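Local coordinates for protein serpin-ZX (Arabidopsis thaliana, PDB 3LE2) that inhibits metacaspase-9 by covalent binding after cleavage of its reactive centre loop, and limits RD21A activity, restraining programmed cell death, at residues 232-237 / 374-379; 176-181 / 226-231. All coordinates share one frame; numbering follows the deposited sequence.

How the contacts relate
The two contacts lie on the same side of the chain's centre, their own centres about 10 Å apart, and come in series: contact 2 (176-181 with 226-231) closes just before contact 1 (232-237 with 374-379) opens. Residues 226-237 run without a break through both, connecting the antiparallel neighbours 220-226 and 236-243. Contact 1 extends toward strand 370-376, contact 2 toward the loop that follows strand 167-176. The two meet directly, Phe236 O lying 2.9 Å from Tyr227 N in a probable hydrogen bond. One hairpin connection thus links strand 370-376, near the C-terminus, to the loop leaving a strand of the large sheet that, in serpins, takes up the cleaved reactive loop.

Contact 1 of 2, residues 232-237 / 374-379; sequences DKRQFS and VTENIT. With ACT (acetate ion), chain C.
Glu376 reaches across to Gln235 and places its carboxylate where four donors meet it. Gln235 N gives a hydrogen bond of 2.9 Å to the anti lone pair of Glu376 OE2, and Ile378 N approaches the same oxygen from above the carboxylate plane. The other oxygen, OE1, accepts from Thr379 N and Thr379 OG1, so the side chain also holds the turn 377-379 that follows it. With CG anti to its own backbone N (chi1 -166°), Glu376 lays that methylene over one face of the Phe236 ring, a CH-pi contact with CG 4.3 Å from the ring centroid; ring and carboxylate planes are almost perpendicular. Arg234 CB packs against Glu376 CG at 3.7 Å, but its guanidinium turns elsewhere: NE and NH2 grip Asp232 side-on, NE binding the syn lone pair of OD1 at 2.9 Å, while NH1 donates to Ala84 O. Asp232 OD1 also takes Arg234 N, making an Asx turn. Phe236 CZ comes over the guanidinium, 3.6 Å above its plane and offset toward the rim, so that the ring meets this cation edge-on. At the other side of the strand pair, Asn377 ND2 donates to Ser237 OG at 2.8 Å, in the plane of the amide, and Asn377 OD1 is bonded to Tyr239 OH. An acetate ion, probably from the crystallisation liquor, approaches Ser237 OG with a weak and unsettled bond. The backbones pair directly: Ser237 and Thr375 form a hydrogen-bonded pair, each N to the other's O at 3.1 Å, and Asn377 N meets Gln235 O at 2.7 Å in a nearly straight bond (177°). Phe236 and Glu376 are the non-hydrogen-bonded pair between, an antiparallel ladder joining strands 236-243 and 370-376 in what corresponds to beta-sheet B of the serpin fold.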
# COMPACT_ATOMS: atom_id res chain seq x y z
N ASP A 232 20.99 -1.83 0.52
CA ASP A 232 19.89 -0.95 0.86
C ASP A 232 19.79 -0.91 2.38
O ASP A 232 19.82 -1.94 3.05
CB ASP A 232 18.60 -1.49 0.24
CG ASP A 232 17.49 -0.46 0.21
OD1 ASP A 232 17.58 0.55 0.95
OD2 ASP A 232 16.53 -0.67 -0.55
N LYS A 233 19.68 0.30 2.94
CA LYS A 233 19.55 0.49 4.38
C LYS A 233 18.15 0.12 4.87
O LYS A 233 17.95 -0.27 6.03
CB LYS A 233 19.84 1.94 4.76
CG LYS A 233 21.30 2.37 4.67
CD LYS A 233 21.53 3.61 5.53
CE LYS A 233 23.00 3.96 5.67
NZ LYS A 233 23.21 5.04 6.68
N ARG A 234 17.16 0.27 4.00
CA ARG A 234 15.79 -0.04 4.36
C ARG A 234 15.62 -1.53 4.57
O ARG A 234 16.31 -2.35 3.95
CB ARG A 234 14.83 0.50 3.31
CG ARG A 234 14.95 2.01 3.18
CD ARG A 234 14.38 2.53 1.88
NE ARG A 234 14.97 1.89 0.71
CZ ARG A 234 14.44 1.96 -0.50
NH1 ARG A 234 13.32 2.64 -0.67
NH2 ARG A 234 15.02 1.36 -1.53
N GLN A 235 14.73 -1.89 5.49
CA GLN A 235 14.41 -3.29 5.71
C GLN A 235 12.92 -3.52 5.46
O GLN A 235 12.08 -3.13 6.27
CB GLN A 235 14.78 -3.73 7.13
CG GLN A 235 14.33 -5.18 7.44
CD GLN A 235 14.93 -6.20 6.47
OE1 GLN A 235 14.23 -6.81 5.66
NE2 GLN A 235 16.24 -6.37 6.56
N PHE A 236 12.60 -4.15 4.34
CA PHE A 236 11.21 -4.41 4.01
C PHE A 236 10.84 -5.81 4.46
O PHE A 236 11.67 -6.71 4.43
CB PHE A 236 10.98 -4.30 2.50
CG PHE A 236 11.26 -2.93 1.95
CD1 PHE A 236 12.48 -2.65 1.34
CD2 PHE A 236 10.30 -1.93 2.01
CE1 PHE A 236 12.73 -1.40 0.82
CE2 PHE A 236 10.55 -0.67 1.48
CZ PHE A 236 11.76 -0.41 0.88
N SER A 237 9.59 -5.98 4.88
CA SER A 237 9.04 -7.31 5.15
C SER A 237 7.58 -7.36 4.72
O SER A 237 6.92 -6.33 4.56
CB SER A 237 9.15 -7.66 6.64
OG SER A 237 10.47 -7.49 7.10
N VAL A 374 2.84 -4.75 3.86
CA VAL A 374 4.25 -4.61 3.51
C VAL A 374 4.74 -3.33 4.15
O VAL A 374 4.18 -2.27 3.91
CB VAL A 374 4.50 -4.57 1.98
CG1 VAL A 374 5.95 -4.18 1.69
CG2 VAL A 374 4.16 -5.91 1.33
N THR A 375 5.77 -3.44 4.98
CA THR A 375 6.25 -2.28 5.70
C THR A 375 7.75 -2.16 5.59
O THR A 375 8.47 -3.13 5.38
CB THR A 375 5.98 -2.40 7.20
OG1 THR A 375 6.82 -3.43 7.73
CG2 THR A 375 4.54 -2.77 7.46
N GLU A 376 8.20 -0.93 5.78
CA GLU A 376 9.61 -0.66 5.90
C GLU A 376 9.83 -0.57 7.41
O GLU A 376 9.23 0.27 8.09
CB GLU A 376 9.97 0.61 5.13
CG GLU A 376 11.46 0.80 4.90
CD GLU A 376 12.21 1.08 6.20
OE1 GLU A 376 11.89 2.10 6.84
OE2 GLU A 376 13.09 0.27 6.58
N ASN A 377 10.65 -1.48 7.93
CA ASN A 377 10.80 -1.66 9.37
C ASN A 377 11.54 -0.55 10.13
O ASN A 377 11.26 -0.31 11.30
CB ASN A 377 11.42 -3.04 9.68
CG ASN A 377 10.48 -4.22 9.29
OD1 ASN A 377 9.33 -4.30 9.74
ND2 ASN A 377 10.99 -5.14 8.47
N ILE A 378 12.47 0.14 9.48
CA ILE A 378 13.21 1.22 10.15
C ILE A 378 12.29 2.39 10.50
O ILE A 378 12.32 2.91 11.62
CB ILE A 378 14.36 1.79 9.30
CG1 ILE A 378 15.31 0.68 8.80
CG2 ILE A 378 15.09 2.89 10.07
CD1 ILE A 378 15.77 -0.28 9.84
N THR A 379 11.48 2.82 9.53
CA THR A 379 10.59 3.95 9.74
C THR A 379 9.22 3.52 10.23
O THR A 379 8.43 4.35 10.70
CB THR A 379 10.38 4.73 8.44
OG1 THR A 379 9.76 3.86 7.49
CG2 THR A 379 11.71 5.20 7.87
C ACT C . 10.16 -9.57 10.87
O ACT C . 10.34 -9.64 9.62
OXT ACT C . 9.07 -10.01 11.31
CH3 ACT C . 11.20 -9.01 11.80

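Contact 2 of 2, residues 176-181 / 226-231; sequences KGTWNE and PYLQGQ. With ACT (acetate ion), chain D.
The six-membered ring of Trp179 and the ring of Tyr227 run alongside each other, nearly parallel (13°) but displaced so far that little of one lies over the other, centroids 4.5 Å apart. Trp179 CZ3 comes over one Tyr227 face near its rim, a tight 3.2 Å from CE1. Trp179 CH2 reaches on toward Tyr227 OH. Both side chains have CG beside the backbone N, and both leave the backbone away from the opposing segment before their rings meet. A single bridge joins the backbones beside them: Leu228 N donates to Thr178 O at 2.7 Å, in the carbonyl plane, and Asn180 N donates to Pro226 O at 3.1 Å in a nearly straight bond (175°). Thr178 O also faces the edge of the Tyr227 ring, and Leu228 CB lies 3.2 Å from Thr178 O. Segment 176-181 begins on the last residue of strand 167-176 of the serpin's large sheet and runs into the loop after it, so the pair probably belongs to the breach, the region at the head of that sheet where the reactive loop begins to insert. Three waters come next. One accepts from Thr178 N and lies within hydrogen-bonding distance of both Leu228 O and an acetate ion, which may share its protons; a second joins Asn180 OD1 to Gln229 N, and a third links Glu181 N with Pro226 O. The acetate, probably from the crystallisation liquor, accepts a weak bond from Thr178 N at 3.2 Å. Further out, Phe183 meets Trp179 and Phe175 meets Tyr227 edge-to-face. Trp179 NE1 is bonded to Asn336 O, and the Trp179 backbone bonds to Glu338 and to Thr340, the latter within the reactive centre loop region, while Met238 of strand 236-243 touches both Trp179 and Tyr227.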
# COMPACT_ATOMS: atom_id res chain seq x y z
N LYS A 176 8.76 -4.94 -6.26
CA LYS A 176 9.09 -6.35 -6.42
C LYS A 176 10.36 -6.62 -5.65
O LYS A 176 11.38 -5.96 -5.86
CB LYS A 176 9.28 -6.73 -7.89
CG LYS A 176 9.66 -8.20 -8.07
CD LYS A 176 9.51 -8.63 -9.51
CE LYS A 176 9.91 -10.09 -9.70
NZ LYS A 176 9.79 -10.49 -11.14
N GLY A 177 10.29 -7.59 -4.75
CA GLY A 177 11.43 -7.91 -3.90
C GLY A 177 11.74 -9.39 -3.90
O GLY A 177 10.86 -10.22 -4.10
N THR A 178 13.01 -9.70 -3.68
CA THR A 178 13.46 -11.07 -3.48
C THR A 178 13.49 -11.36 -1.98
O THR A 178 13.96 -10.54 -1.21
CB THR A 178 14.89 -11.24 -4.03
OG1 THR A 178 14.88 -11.08 -5.45
CG2 THR A 178 15.43 -12.60 -3.70
N TRP A 179 12.98 -12.53 -1.58
CA TRP A 179 13.01 -12.95 -0.18
C TRP A 179 14.44 -13.12 0.32
O TRP A 179 15.34 -13.47 -0.44
CB TRP A 179 12.28 -14.29 0.04
CG TRP A 179 10.82 -14.31 -0.35
CD1 TRP A 179 10.22 -15.19 -1.21
CD2 TRP A 179 9.78 -13.44 0.12
NE1 TRP A 179 8.88 -14.92 -1.30
CE2 TRP A 179 8.59 -13.85 -0.50
CE3 TRP A 179 9.75 -12.35 1.00
CZ2 TRP A 179 7.37 -13.20 -0.26
CZ3 TRP A 179 8.54 -11.71 1.23
CH2 TRP A 179 7.37 -12.14 0.60
N ASN A 180 14.63 -12.85 1.61
CA ASN A 180 15.88 -13.17 2.29
C ASN A 180 16.15 -14.69 2.33
O ASN A 180 17.29 -15.13 2.31
CB ASN A 180 15.85 -12.60 3.71
CG ASN A 180 17.22 -12.31 4.25
OD1 ASN A 180 18.15 -12.04 3.50
ND2 ASN A 180 17.35 -12.34 5.58
N GLU A 181 15.07 -15.47 2.37
CA GLU A 181 15.15 -16.92 2.33
C GLU A 181 14.26 -17.47 1.23
O GLU A 181 13.04 -17.44 1.34
CB GLU A 181 14.66 -17.51 3.65
CG GLU A 181 15.53 -17.19 4.85
CD GLU A 181 16.70 -18.14 4.99
OE1 GLU A 181 16.67 -19.22 4.34
OE2 GLU A 181 17.63 -17.81 5.75
N PRO A 226 10.86 -11.34 5.66
CA PRO A 226 11.79 -10.26 5.29
C PRO A 226 12.27 -10.36 3.83
O PRO A 226 12.50 -11.47 3.33
CB PRO A 226 13.00 -10.47 6.21
CG PRO A 226 12.63 -11.56 7.15
CD PRO A 226 11.49 -12.32 6.57
N TYR A 227 12.43 -9.20 3.19
CA TYR A 227 12.98 -9.11 1.84
C TYR A 227 14.49 -8.90 1.91
O TYR A 227 14.98 -8.18 2.78
CB TYR A 227 12.36 -7.94 1.06
CG TYR A 227 10.91 -8.16 0.68
CD1 TYR A 227 10.58 -9.01 -0.36
CD2 TYR A 227 9.88 -7.50 1.35
CE1 TYR A 227 9.27 -9.24 -0.71
CE2 TYR A 227 8.56 -7.71 1.00
CZ TYR A 227 8.26 -8.59 -0.03
OH TYR A 227 6.96 -8.82 -0.41
N LEU A 228 15.20 -9.54 0.98
CA LEU A 228 16.62 -9.31 0.76
C LEU A 228 16.95 -7.82 0.72
O LEU A 228 16.26 -7.03 0.09
CB LEU A 228 17.05 -9.96 -0.57
CG LEU A 228 18.53 -9.76 -0.90
CD1 LEU A 228 19.42 -10.50 0.12
CD2 LEU A 228 18.82 -10.19 -2.33
N GLN A 229 18.05 -7.45 1.37
CA GLN A 229 18.38 -6.05 1.58
C GLN A 229 19.52 -5.58 0.68
O GLN A 229 19.48 -4.46 0.15
CB GLN A 229 18.79 -5.87 3.04
CG GLN A 229 18.35 -4.58 3.68
CD GLN A 229 18.58 -4.62 5.17
OE1 GLN A 229 18.70 -5.69 5.76
NE2 GLN A 229 18.65 -3.45 5.80
N GLY A 230 20.53 -6.43 0.51
CA GLY A 230 21.77 -6.00 -0.11
C GLY A 230 22.36 -4.81 0.63
O GLY A 230 22.54 -4.85 1.85
N GLN A 231 22.66 -3.75 -0.12
CA GLN A 231 23.29 -2.55 0.45
C GLN A 231 22.25 -1.49 0.77
O GLN A 231 22.58 -0.39 1.23
CB GLN A 231 24.33 -1.98 -0.51
CG GLN A 231 25.39 -2.97 -0.92
CD GLN A 231 25.95 -3.73 0.27
OE1 GLN A 231 25.54 -4.86 0.54
NE2 GLN A 231 26.89 -3.11 0.98
C ACT D . 14.54 -7.11 -6.63
O ACT D . 14.50 -7.52 -5.44
OXT ACT D . 13.65 -7.55 -7.41
CH3 ACT D . 15.58 -6.12 -7.09
O HOH W 1 14.98 -7.48 -2.52
O HOH W 2 18.94 -9.15 3.46
O HOH W 3 12.57 -14.11 3.83